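Local coordinates for replication protein (Sphinx1.76-related DNA, PDB 6H24) that probably initiates replication of its small circular DNA as a plasmid Rep-type initiator, of which this chain is the dimeric N-terminal winged-helix (WH1) domain, at residues A[9-14]-A[122-127]; A[4-9]-A[79-84]; A[92-97]-A[112-117]; A[15-20]-A[72-77]. One frame throughout, in Å; residues are numbered along the deposited sequence.

Contact 1 (A[9-14]-A[122-127])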
loop_
_atom_site.group_PDB
_atom_site.type_symbol
_atom_site.label_atom_id
_atom_site.label_comp_id
_atom_site.label_asym_id
_atom_site.label_seq_id
_atom_site.Cartn_x
_atom_site.Cartn_y
_atom_site.Cartn_z
ATOM N N ALA A 9 5.229 6.177 -16.320
ATOM C CA ALA A 9 4.032 6.523 -15.560
ATOM C C ALA A 9 4.399 7.126 -14.211
ATOM O O ALA A 9 3.785 8.107 -13.771
ATOM C CB ALA A 9 3.147 5.291 -15.379
ATOM N N LEU A 10 5.386 6.543 -13.530
ATOM C CA LEU A 10 5.778 7.051 -12.219
ATOM C C LEU A 10 6.409 8.435 -12.332
ATOM O O LEU A 10 6.136 9.318 -11.508
ATOM C CB LEU A 10 6.737 6.073 -11.545
ATOM C CG LEU A 10 7.142 6.450 -10.120
ATOM C CD1 LEU A 10 5.902 6.434 -9.233
ATOM C CD2 LEU A 10 8.204 5.521 -9.568
ATOM N N MET A 11 7.270 8.646 -13.334
ATOM C CA MET A 11 7.911 9.947 -13.481
ATOM C C MET A 11 6.891 11.032 -13.805
ATOM O O MET A 11 6.968 12.147 -13.274
ATOM C CB MET A 11 8.986 9.887 -14.568
ATOM C CG MET A 11 10.174 8.978 -14.267
ATOM S SD MET A 11 10.975 9.297 -12.675
ATOM C CE MET A 11 10.525 7.812 -11.777
ATOM N N ASN A 12 5.917 10.728 -14.666
ATOM C CA ASN A 12 4.877 11.705 -14.955
ATOM C C ASN A 12 4.064 12.002 -13.701
ATOM O O ASN A 12 3.702 13.156 -13.441
ATOM C CB ASN A 12 3.976 11.202 -16.081
ATOM C CG ASN A 12 4.542 11.505 -17.455
ATOM O OD1 ASN A 12 4.800 12.659 -17.793
ATOM N ND2 ASN A 12 4.728 10.466 -18.261
ATOM N N ALA A 13 3.765 10.970 -12.909
ATOM C CA ALA A 13 3.041 11.184 -11.660
ATOM C C ALA A 13 3.879 11.962 -10.651
ATOM O O ALA A 13 3.330 12.693 -9.817
ATOM C CB ALA A 13 2.610 9.837 -11.076
ATOM N N SER A 14 5.204 11.833 -10.719
ATOM C CA SER A 14 6.076 12.504 -9.758
ATOM C C SER A 14 5.935 14.020 -9.802
ATOM O O SER A 14 6.170 14.688 -8.788
ATOM C CB SER A 14 7.529 12.088 -10.010
ATOM O OG SER A 14 8.106 12.791 -11.098
ATOM N N THR A 122 15.848 4.417 -7.168
ATOM C CA THR A 122 17.011 5.173 -7.625
ATOM C C THR A 122 16.623 6.179 -8.701
ATOM O O THR A 122 17.219 7.262 -8.777
ATOM C CB THR A 122 18.120 4.247 -8.122
ATOM O OG1 THR A 122 18.572 3.447 -7.027
ATOM C CG2 THR A 122 19.291 5.072 -8.641
ATOM N N ARG A 123 15.637 5.845 -9.538
ATOM C CA ARG A 123 15.140 6.811 -10.512
ATOM C C ARG A 123 14.481 7.996 -9.813
ATOM O O ARG A 123 14.632 9.146 -10.245
ATOM C CB ARG A 123 14.153 6.141 -11.464
ATOM C CG ARG A 123 14.793 5.131 -12.404
ATOM C CD ARG A 123 15.530 5.822 -13.549
ATOM N NE ARG A 123 14.619 6.575 -14.411
ATOM C CZ ARG A 123 14.523 7.903 -14.450
ATOM N NH1 ARG A 123 15.287 8.669 -13.682
ATOM N NH2 ARG A 123 13.653 8.468 -15.274
ATOM N N LEU A 124 13.740 7.737 -8.731
ATOM C CA LEU A 124 13.154 8.839 -7.974
ATOM C C LEU A 124 14.232 9.694 -7.321
ATOM O O LEU A 124 14.099 10.919 -7.258
ATOM C CB LEU A 124 12.185 8.320 -6.915
ATOM C CG LEU A 124 10.885 7.703 -7.428
ATOM C CD1 LEU A 124 10.088 7.105 -6.267
ATOM C CD2 LEU A 124 10.050 8.726 -8.184
ATOM N N GLU A 125 15.283 9.069 -6.785
ATOM C CA GLU A 125 16.375 9.855 -6.214
ATOM C C GLU A 125 16.944 10.802 -7.266
ATOM O O GLU A 125 17.240 11.964 -6.965
ATOM C CB GLU A 125 17.440 8.935 -5.611
ATOM C CG GLU A 125 18.612 9.687 -4.961
ATOM C CD GLU A 125 19.616 8.780 -4.253
ATOM O OE1 GLU A 125 19.626 7.552 -4.496
ATOM O OE2 GLU A 125 20.424 9.314 -3.457
ATOM N N GLU A 126 17.098 10.323 -8.508
ATOM C CA GLU A 126 17.584 11.164 -9.599
ATOM C C GLU A 126 16.585 12.267 -9.919
ATOM O O GLU A 126 16.953 13.441 -10.052
ATOM C CB GLU A 126 17.834 10.314 -10.850
ATOM C CG GLU A 126 18.921 9.262 -10.691
ATOM C CD GLU A 126 18.971 8.267 -11.844
ATOM O OE1 GLU A 126 18.227 8.442 -12.834
ATOM O OE2 GLU A 126 19.758 7.302 -11.754
ATOM N N GLN A 127 15.305 11.902 -10.016
ATOM C CA GLN A 127 14.259 12.851 -10.371
ATOM C C GLN A 127 14.184 14.000 -9.376
ATOM O O GLN A 127 13.940 15.151 -9.755
ATOM C CB GLN A 127 12.918 12.107 -10.426
ATOM C CG GLN A 127 11.752 12.913 -10.950
ATOM C CD GLN A 127 11.714 12.956 -12.460
ATOM O OE1 GLN A 127 12.727 12.723 -13.127
ATOM N NE2 GLN A 127 10.542 13.251 -13.014
#
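The flat guanidinium of Arg123 has the sulfur of Met11 over one face, with Met11 SD 3.8 Å from Arg123 NH2, while its N-H groups turn to carboxylates: NH1 makes a salt bridge, weak as a hydrogen bond, to Glu126, and the inner NE makes one to Asp7 of helix 2-14. The second flat group, the amide of Gln127, lies along the same thioether, its CD 3.7 Å from Met11 SD, and its NE2 donates to Ser14 OG (3.1 Å, 152°) with the acceptor near the amide plane. Met11 reaches both by bending at chi2 and at chi3, and its methyl CE ends against Leu124 CD2 at 3.7 Å. Leu124 also meets Leu10 CD2, the two leucines crossing at about a right angle on the inner side, where Trp96 and Val117 extend the apolar packing. Helices 9-14 and 122-127 run 35° from parallel with axes 11.0 Å apart, so long side chains must fill the gap; the flexible, polarisable methionine suits this, since it can touch a leucine, an amide and a cation together. Ser14 OG, in the crowded position between the backbone N and the carbonyl carbon (chi1 79°), can thereby give its proton to a lone pair of Met11 O, 2.5 Å away. The hydroxyl therefore accepts from Gln127 while donating to its own helix, and a buried polar atom is satisfied on both counts.

Contact 2 (A[4-9]-A[79-84]); sequences IVKDNA and FSYQEK
In this winged-helix (WH1) domain the N-terminal helix lies antiparallel over strand 79-84, at 178° and 8.0 Å between axes, and Lys6 makes the largest share of the contact. Its CB starts beside the Tyr81 ring, near CD2. CG, anti to the backbone N, stands over the ring centre in a CH-pi contact, 3.8 Å from the centroid and 8° off the normal; the same CG approaches the edge of the Phe79 ring. CD moves on along the tyrosine to CZ, at 3.6 Å, and the bend at chi3 (59°) then steers NZ off the aromatic surface. There the ammonium donates to Ala116 O and to a water 3.0 Å from NZ, which also bonds Tyr81 OH (2.7 Å) and Glu83 OE2. A lysine suits this place because its methylenes cover the aromatic face while its charge reaches polar partners beyond it. An alanine in place of Tyr81 would remove the ring and hydroxyl, and would probably leave the Lys6 methylenes without their platform and the water without one of its three partners. Nearer the strand's start, the small Ala9 lets the backbones approach, its CB 3.5 Å from Ser80 O. Glu83, whose OE1 is paired with Arg85, has OE2 4.5 Å from Lys6 NZ, beyond a salt bridge; the water spans that gap, donating to Glu83 OE2 at 2.5 Å.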
loop_
_atom_site.group_PDB
_atom_site.type_symbol
_atom_site.label_atom_id
_atom_site.label_comp_id
_atom_site.label_asym_id
_atom_site.label_seq_id
_atom_site.Cartn_x
_atom_site.Cartn_y
_atom_site.Cartn_z
ATOM N N ILE A 4 9.980 0.260 -18.870
ATOM C CA ILE A 4 9.942 1.608 -19.429
ATOM C C ILE A 4 8.566 2.231 -19.230
ATOM O O ILE A 4 8.452 3.418 -18.899
ATOM C CB ILE A 4 10.332 1.576 -20.920
ATOM N N VAL A 5 7.502 1.442 -19.388
ATOM C CA VAL A 5 6.155 1.983 -19.239
ATOM C C VAL A 5 5.913 2.414 -17.797
ATOM O O VAL A 5 5.360 3.492 -17.541
ATOM C CB VAL A 5 5.108 0.957 -19.706
ATOM C CG1 VAL A 5 3.705 1.471 -19.447
ATOM C CG2 VAL A 5 5.270 0.678 -21.192
ATOM N N LYS A 6 6.280 1.565 -16.831
ATOM C CA LYS A 6 6.056 1.918 -15.429
ATOM C C LYS A 6 6.907 3.122 -15.038
ATOM O O LYS A 6 6.427 4.033 -14.356
ATOM C CB LYS A 6 6.311 0.715 -14.518
ATOM C CG LYS A 6 5.966 0.993 -13.047
ATOM C CD LYS A 6 6.142 -0.218 -12.118
ATOM C CE LYS A 6 7.535 -0.798 -12.078
ATOM N NZ LYS A 6 7.587 -1.837 -11.009
ATOM N N ASP A 7 8.180 3.129 -15.450
ATOM C CA ASP A 7 9.065 4.261 -15.189
ATOM C C ASP A 7 8.431 5.549 -15.701
ATOM O O ASP A 7 8.336 6.546 -14.974
ATOM C CB ASP A 7 10.413 3.981 -15.871
ATOM C CG ASP A 7 11.500 5.016 -15.565
ATOM O OD1 ASP A 7 11.206 6.224 -15.471
ATOM O OD2 ASP A 7 12.685 4.609 -15.466
ATOM N N ASN A 8 7.927 5.519 -16.937
ATOM C CA ASN A 8 7.286 6.692 -17.519
ATOM C C ASN A 8 6.085 7.130 -16.696
ATOM O O ASN A 8 5.900 8.323 -16.429
ATOM C CB ASN A 8 6.841 6.391 -18.948
ATOM C CG ASN A 8 7.993 6.335 -19.920
ATOM O OD1 ASN A 8 9.100 6.785 -19.621
ATOM N ND2 ASN A 8 7.735 5.795 -21.103
ATOM N N ALA A 9 5.229 6.177 -16.320
ATOM C CA ALA A 9 4.032 6.523 -15.560
ATOM C C ALA A 9 4.399 7.126 -14.211
ATOM O O ALA A 9 3.785 8.107 -13.771
ATOM C CB ALA A 9 3.147 5.291 -15.379
ATOM N N PHE A 79 -1.020 5.925 -8.833
ATOM C CA PHE A 79 -0.681 6.007 -10.253
ATOM C C PHE A 79 -1.033 4.686 -10.928
ATOM O O PHE A 79 -1.142 3.642 -10.279
ATOM C CB PHE A 79 0.802 6.374 -10.464
ATOM C CG PHE A 79 1.777 5.307 -10.041
ATOM C CD1 PHE A 79 2.082 5.106 -8.703
ATOM C CD2 PHE A 79 2.437 4.548 -10.991
ATOM C CE1 PHE A 79 2.994 4.132 -8.323
ATOM C CE2 PHE A 79 3.351 3.579 -10.620
ATOM C CZ PHE A 79 3.635 3.375 -9.289
ATOM N N SER A 80 -1.222 4.749 -12.249
ATOM C CA SER A 80 -1.711 3.617 -13.024
ATOM C C SER A 80 -0.806 3.355 -14.221
ATOM O O SER A 80 -0.171 4.269 -14.757
ATOM C CB SER A 80 -3.143 3.856 -13.508
ATOM O OG SER A 80 -4.028 3.991 -12.411
ATOM N N TYR A 81 -0.753 2.088 -14.627
ATOM C CA TYR A 81 0.077 1.652 -15.747
ATOM C C TYR A 81 -0.347 0.230 -16.099
ATOM O O TYR A 81 -1.139 -0.390 -15.387
ATOM C CB TYR A 81 1.571 1.724 -15.392
ATOM C CG TYR A 81 1.946 0.841 -14.227
ATOM C CD1 TYR A 81 1.763 1.272 -12.922
ATOM C CD2 TYR A 81 2.477 -0.433 -14.428
ATOM C CE1 TYR A 81 2.086 0.470 -11.847
ATOM C CE2 TYR A 81 2.805 -1.245 -13.352
ATOM C CZ TYR A 81 2.599 -0.785 -12.064
ATOM O OH TYR A 81 2.912 -1.574 -10.986
ATOM N N GLN A 82 0.223 -0.304 -17.174
ATOM C CA GLN A 82 -0.106 -1.651 -17.614
ATOM C C GLN A 82 1.156 -2.508 -17.571
ATOM O O GLN A 82 2.271 -2.005 -17.735
ATOM C CB GLN A 82 -0.682 -1.694 -19.042
ATOM C CG GLN A 82 -2.057 -1.079 -19.243
ATOM C CD GLN A 82 -2.446 -1.055 -20.713
ATOM O OE1 GLN A 82 -2.802 -0.013 -21.263
ATOM N NE2 GLN A 82 -2.379 -2.218 -21.358
ATOM N N GLU A 83 0.952 -3.812 -17.360
ATOM C CA GLU A 83 2.007 -4.816 -17.337
ATOM C C GLU A 83 1.573 -6.058 -18.105
ATOM O O GLU A 83 0.379 -6.346 -18.216
ATOM C CB GLU A 83 2.377 -5.271 -15.917
ATOM C CG GLU A 83 3.330 -4.388 -15.171
ATOM C CD GLU A 83 3.745 -4.992 -13.840
ATOM O OE1 GLU A 83 3.208 -6.059 -13.458
ATOM O OE2 GLU A 83 4.632 -4.415 -13.185
ATOM N N LYS A 84 2.561 -6.799 -18.605
ATOM C CA LYS A 84 2.318 -8.105 -19.203
ATOM C C LYS A 84 2.088 -9.157 -18.119
ATOM O O LYS A 84 2.655 -9.078 -17.022
ATOM C CB LYS A 84 3.500 -8.518 -20.086
HETATM O O HOH W 1 4.964 -3.326 -10.999
#

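Contact 3 (A[92-97]-A[112-117])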
loop_
_atom_site.group_PDB
_atom_site.type_symbol
_atom_site.label_atom_id
_atom_site.label_comp_id
_atom_site.label_asym_id
_atom_site.label_seq_id
_atom_site.Cartn_x
_atom_site.Cartn_y
_atom_site.Cartn_z
ATOM N N ILE A 92 -2.953 -1.932 -13.923
ATOM C CA ILE A 92 -2.575 -1.826 -12.516
ATOM C C ILE A 92 -2.796 -0.414 -11.989
ATOM O O ILE A 92 -2.555 0.576 -12.693
ATOM C CB ILE A 92 -1.100 -2.231 -12.320
ATOM C CG1 ILE A 92 -0.920 -3.711 -12.655
ATOM C CG2 ILE A 92 -0.634 -1.938 -10.912
ATOM C CD1 ILE A 92 0.524 -4.141 -12.715
ATOM N N THR A 93 -3.252 -0.324 -10.742
ATOM C CA THR A 93 -3.205 0.914 -9.972
ATOM C C THR A 93 -2.409 0.665 -8.697
ATOM O O THR A 93 -2.661 -0.314 -7.984
ATOM C CB THR A 93 -4.603 1.421 -9.642
ATOM O OG1 THR A 93 -5.347 1.568 -10.856
ATOM C CG2 THR A 93 -4.526 2.762 -8.931
ATOM N N SER A 94 -1.459 1.555 -8.402
ATOM C CA SER A 94 -0.545 1.387 -7.279
ATOM C C SER A 94 -0.522 2.640 -6.422
ATOM O O SER A 94 -0.755 3.746 -6.910
ATOM C CB SER A 94 0.901 1.089 -7.754
ATOM O OG SER A 94 1.803 0.956 -6.662
ATOM N N ARG A 95 -0.246 2.446 -5.134
ATOM C CA ARG A 95 0.132 3.527 -4.247
ATOM C C ARG A 95 1.616 3.856 -4.407
ATOM O O ARG A 95 2.386 3.091 -4.992
ATOM C CB ARG A 95 -0.148 3.151 -2.791
ATOM C CG ARG A 95 -1.626 2.941 -2.453
ATOM C CD ARG A 95 -2.429 4.185 -2.721
ATOM N NE ARG A 95 -3.828 4.024 -2.334
ATOM C CZ ARG A 95 -4.746 4.960 -2.464
ATOM N NH1 ARG A 95 -4.432 6.160 -2.943
ATOM N NH2 ARG A 95 -5.995 4.712 -2.092
ATOM N N TRP A 96 2.010 5.015 -3.874
ATOM C CA TRP A 96 3.427 5.307 -3.666
ATOM C C TRP A 96 3.941 4.620 -2.403
ATOM O O TRP A 96 5.027 4.030 -2.406
ATOM C CB TRP A 96 3.647 6.820 -3.547
ATOM C CG TRP A 96 3.532 7.569 -4.823
ATOM C CD1 TRP A 96 2.385 7.875 -5.495
ATOM C CD2 TRP A 96 4.605 8.160 -5.572
ATOM N NE1 TRP A 96 2.676 8.606 -6.621
ATOM C CE2 TRP A 96 4.033 8.793 -6.694
ATOM C CE3 TRP A 96 5.989 8.218 -5.396
ATOM C CZ2 TRP A 96 4.798 9.463 -7.645
ATOM C CZ3 TRP A 96 6.746 8.883 -6.342
ATOM C CH2 TRP A 96 6.151 9.501 -7.450
ATOM N N VAL A 97 3.163 4.684 -1.325
ATOM C CA VAL A 97 3.511 4.105 -0.036
ATOM C C VAL A 97 2.315 3.296 0.466
ATOM O O VAL A 97 1.160 3.683 0.262
ATOM C CB VAL A 97 3.909 5.197 0.983
ATOM C CG1 VAL A 97 5.234 5.843 0.613
ATOM C CG2 VAL A 97 2.818 6.278 1.070
ATOM N N ILE A 112 6.616 3.021 4.319
ATOM C CA ILE A 112 6.964 1.843 3.534
ATOM C C ILE A 112 6.560 2.096 2.089
ATOM O O ILE A 112 5.399 2.412 1.817
ATOM C CB ILE A 112 6.292 0.562 4.047
ATOM C CG1 ILE A 112 6.528 0.363 5.546
ATOM C CG2 ILE A 112 6.844 -0.636 3.270
ATOM C CD1 ILE A 112 5.907 -0.915 6.105
ATOM N N PHE A 113 7.500 1.940 1.167
ATOM C CA PHE A 113 7.171 2.093 -0.242
ATOM C C PHE A 113 6.368 0.905 -0.748
ATOM O O PHE A 113 6.592 -0.241 -0.347
ATOM C CB PHE A 113 8.445 2.252 -1.070
ATOM C CG PHE A 113 9.100 3.583 -0.908
ATOM C CD1 PHE A 113 8.532 4.717 -1.464
ATOM C CD2 PHE A 113 10.270 3.714 -0.183
ATOM C CE1 PHE A 113 9.127 5.955 -1.313
ATOM C CE2 PHE A 113 10.871 4.951 -0.028
ATOM C CZ PHE A 113 10.307 6.071 -0.601
ATOM N N ALA A 114 5.435 1.191 -1.655
ATOM C CA ALA A 114 4.675 0.150 -2.318
ATOM C C ALA A 114 5.586 -0.669 -3.229
ATOM O O ALA A 114 6.589 -0.163 -3.741
ATOM C CB ALA A 114 3.543 0.759 -3.132
ATOM N N PRO A 115 5.251 -1.940 -3.466
ATOM C CA PRO A 115 6.199 -2.792 -4.214
ATOM C C PRO A 115 6.455 -2.344 -5.643
ATOM O O PRO A 115 7.552 -2.580 -6.159
ATOM C CB PRO A 115 5.555 -4.185 -4.162
ATOM C CG PRO A 115 4.119 -3.965 -3.760
ATOM C CD PRO A 115 4.088 -2.691 -2.956
ATOM N N ALA A 116 5.507 -1.682 -6.301
ATOM C CA ALA A 116 5.764 -1.224 -7.663
ATOM C C ALA A 116 6.815 -0.122 -7.706
ATOM O O ALA A 116 7.508 0.037 -8.726
ATOM C CB ALA A 116 4.468 -0.714 -8.293
ATOM N N VAL A 117 6.938 0.646 -6.627
ATOM C CA VAL A 117 7.851 1.780 -6.582
ATOM C C VAL A 117 9.263 1.355 -6.191
ATOM O O VAL A 117 10.241 1.952 -6.660
ATOM C CB VAL A 117 7.282 2.827 -5.608
ATOM C CG1 VAL A 117 8.265 3.959 -5.397
ATOM C CG2 VAL A 117 5.947 3.358 -6.139
HETATM O O HOH W 2 2.642 -1.514 -5.649
#
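Ser94 OG is gripped by two hydrogen bonds: it donates to Arg95 O, on a lone pair of that carbonyl, and accepts from a water 2.8 Å away. The water accepts from Ala116 N, so the hydroxyl, anti to the backbone N, is tied to the 112-117 backbone through one bridge. Small side chains fit this crowded place: the methyl of Ala116 lies 3.5 Å from Ser94 OG, and that of Ala114 only 3.2 Å from Arg95 O. The direct bond between the segments is Ala114 N to Trp96 O, 3.0 Å and nearly straight at 176°, although the donor stands above the carbonyl plane. Beyond it Val97 and Phe113 form an antiparallel non-hydrogen-bonded pair, with Val97 CA 3.1 Å from Ile112 O in a CA-H...O contact. Their side chains diverge, leaving a loose touch of Val97 CG1 on Phe113 CD1. At Trp96 the backbone turns helical (phi -80°, psi -44°), separating strand 88-95 from 97-103 so that the indole leaves toward helix 2-14. Residues 92-94 pair antiparallel with a strand of the second subunit. The contact closes the base of the beta-hairpin of strands 97-103 and 108-113, consistent with the wing of a winged-helix domain.

Contact 4 (A[15-20]-A[72-77])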
loop_
_atom_site.group_PDB
_atom_site.type_symbol
_atom_site.label_atom_id
_atom_site.label_comp_id
_atom_site.label_asym_id
_atom_site.label_seq_id
_atom_site.Cartn_x
_atom_site.Cartn_y
_atom_site.Cartn_z
ATOM N N TYR A 15 5.559 14.585 -10.954
ATOM C CA TYR A 15 5.380 16.028 -11.056
ATOM C C TYR A 15 4.291 16.549 -10.128
ATOM O O TYR A 15 4.253 17.755 -9.858
ATOM C CB TYR A 15 5.028 16.440 -12.486
ATOM C CG TYR A 15 6.068 16.139 -13.545
ATOM C CD1 TYR A 15 7.424 16.113 -13.244
ATOM C CD2 TYR A 15 5.685 15.899 -14.857
ATOM C CE1 TYR A 15 8.370 15.848 -14.226
ATOM C CE2 TYR A 15 6.617 15.632 -15.840
ATOM C CZ TYR A 15 7.956 15.607 -15.522
ATOM O OH TYR A 15 8.875 15.341 -16.514
ATOM N N ASN A 16 3.393 15.683 -9.665
ATOM C CA ASN A 16 2.285 16.134 -8.833
ATOM C C ASN A 16 2.675 16.268 -7.370
ATOM O O ASN A 16 1.966 16.938 -6.610
ATOM C CB ASN A 16 1.116 15.151 -8.923
ATOM C CG ASN A 16 0.716 14.848 -10.346
ATOM O OD1 ASN A 16 0.729 15.724 -11.210
ATOM N ND2 ASN A 16 0.359 13.595 -10.602
ATOM N N LEU A 17 3.772 15.638 -6.957
ATOM C CA LEU A 17 4.180 15.698 -5.565
ATOM C C LEU A 17 4.656 17.103 -5.225
ATOM O O LEU A 17 5.387 17.731 -5.994
ATOM C CB LEU A 17 5.311 14.706 -5.293
ATOM C CG LEU A 17 4.943 13.264 -4.958
ATOM C CD1 LEU A 17 4.008 12.681 -6.008
ATOM C CD2 LEU A 17 6.213 12.432 -4.803
ATOM N N ALA A 18 4.269 17.583 -4.049
ATOM C CA ALA A 18 4.842 18.810 -3.518
ATOM C C ALA A 18 6.320 18.617 -3.185
ATOM O O ALA A 18 6.809 17.493 -3.020
ATOM C CB ALA A 18 4.074 19.260 -2.273
ATOM N N LEU A 19 7.039 19.741 -3.091
ATOM C CA LEU A 19 8.462 19.682 -2.774
ATOM C C LEU A 19 8.707 18.914 -1.479
ATOM O O LEU A 19 9.645 18.118 -1.396
ATOM C CB LEU A 19 9.036 21.095 -2.672
ATOM C CG LEU A 19 10.519 21.227 -2.325
ATOM C CD1 LEU A 19 11.397 20.547 -3.362
ATOM C CD2 LEU A 19 10.898 22.699 -2.175
ATOM N N VAL A 20 7.873 19.134 -0.458
ATOM C CA VAL A 20 8.117 18.467 0.818
ATOM C C VAL A 20 7.965 16.955 0.665
ATOM O O VAL A 20 8.653 16.181 1.344
ATOM C CB VAL A 20 7.192 19.010 1.920
ATOM C CG1 VAL A 20 5.730 18.753 1.584
ATOM C CG2 VAL A 20 7.587 18.400 3.261
ATOM N N LYS A 72 0.942 12.251 4.900
ATOM C CA LYS A 72 -0.474 12.085 4.591
ATOM C C LYS A 72 -0.753 12.381 3.123
ATOM O O LYS A 72 -1.511 11.656 2.467
ATOM C CB LYS A 72 -1.309 12.994 5.492
ATOM N N ASP A 73 -0.164 13.450 2.592
ATOM C CA ASP A 73 -0.408 13.813 1.200
ATOM C C ASP A 73 0.111 12.734 0.254
ATOM O O ASP A 73 -0.552 12.379 -0.727
ATOM C CB ASP A 73 0.249 15.164 0.901
ATOM C CG ASP A 73 -0.438 16.329 1.608
ATOM O OD1 ASP A 73 -1.490 16.118 2.256
ATOM O OD2 ASP A 73 0.085 17.462 1.522
ATOM N N LEU A 74 1.298 12.200 0.534
ATOM C CA LEU A 74 1.865 11.151 -0.310
ATOM C C LEU A 74 1.045 9.870 -0.226
ATOM O O LEU A 74 0.842 9.179 -1.233
ATOM C CB LEU A 74 3.313 10.892 0.113
ATOM C CG LEU A 74 4.078 9.828 -0.671
ATOM C CD1 LEU A 74 4.102 10.203 -2.132
ATOM C CD2 LEU A 74 5.496 9.657 -0.141
ATOM N N PHE A 75 0.589 9.529 0.978
ATOM C CA PHE A 75 -0.235 8.343 1.204
ATOM C C PHE A 75 -1.533 8.393 0.404
ATOM O O PHE A 75 -2.056 7.347 0.012
ATOM C CB PHE A 75 -0.470 8.247 2.715
ATOM C CG PHE A 75 -1.249 7.050 3.168
ATOM C CD1 PHE A 75 -0.631 5.836 3.399
ATOM C CD2 PHE A 75 -2.600 7.166 3.435
ATOM C CE1 PHE A 75 -1.349 4.753 3.856
ATOM C CE2 PHE A 75 -3.331 6.079 3.889
ATOM C CZ PHE A 75 -2.704 4.871 4.099
ATOM N N ALA A 76 -2.042 9.588 0.098
ATOM C CA ALA A 76 -3.290 9.706 -0.643
ATOM C C ALA A 76 -3.145 9.481 -2.143
ATOM O O ALA A 76 -4.163 9.317 -2.826
ATOM C CB ALA A 76 -3.898 11.089 -0.408
ATOM N N ARG A 77 -1.925 9.453 -2.667
ATOM C CA ARG A 77 -1.716 9.436 -4.108
ATOM C C ARG A 77 -1.739 8.018 -4.681
ATOM O O ARG A 77 -1.552 7.021 -3.979
ATOM C CB ARG A 77 -0.387 10.113 -4.441
ATOM C CG ARG A 77 -0.327 11.560 -3.974
ATOM C CD ARG A 77 0.869 12.280 -4.540
ATOM N NE ARG A 77 0.978 13.618 -3.980
ATOM C CZ ARG A 77 0.337 14.679 -4.451
ATOM N NH1 ARG A 77 -0.458 14.563 -5.508
ATOM N NH2 ARG A 77 0.487 15.858 -3.867
HETATM O O HOH W 3 -0.978 12.408 -7.601
#
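Residues 15-18 form the connection into helix 19-34, with Leu17 and Ala18 in extended conformation and Ala18 at the N-cap, while helix 60-75 gives way to an extended Arg77 (psi 161°); the CA atoms of Leu17 and Leu74 are the nearest across, 7.3 Å apart. Arg77 carries the contact. Its chain runs extended from CG to NE, and chi4 near -85° turns the guanidinium so that one face lies against the backbone of Asn16 and Leu17. Leu17 CA is 3.8 Å above that plane, offset toward the rim. Asn16 O sits over the same face, 3.3 Å from Arg77 NH2, a close approach of a carbonyl oxygen to a cation, probably favourable electrostatically, but not a hydrogen bond. In the plane, at the edge, a water accepts from Arg77 NH1 at 3.0 Å and, weakly, from Asn16 ND2. The strongest partner of the cation is Glu21, which takes a salt bridge from NE and also accepts from Ala18 N at the helix start. Leu17 CD1 rests on Arg77 CD at 3.5 Å, and Leu17 CD2 meets Leu74 CD1 at 4.1 Å, branched apolar ends suited to a buried position. Arginine suits its place because its methylenes pack on Leu17 while the flat cation lies on backbone and reaches Glu21. A leucine in place of Arg77 would lose the guanidinium and would probably cost Glu21 this salt bridge and the Asn16-Leu17 backbone its flat cover. The contact sits where helix 2-14 gives way to helix 19-34 and helix 60-75 to strand 78-85, with Ile25 and Trp96 closing the leucines' side.

Contacts 1 and 3 are buried, whereas contacts 2 and 4 are partly open to solvent, and charged side chains carry the latter. Contacts 1 and 2 share helix 2-14, which packs on helix 121-128 through one side and on strand 78-85 through another; the Asp7-Arg123 salt bridge and Leu10 against Phe79 join them. Contact 3 is mostly backbone and small side chains, and backbone bonds link its strand to that of contact 2. Trp96 touches all three other contacts, making it the common apolar centre. Contacts 3 and 4 meet through a probable hydrogen bond from the Arg95 side chain to Arg77 O, and both reach the second subunit; water appears in contacts 2, 3 and 4.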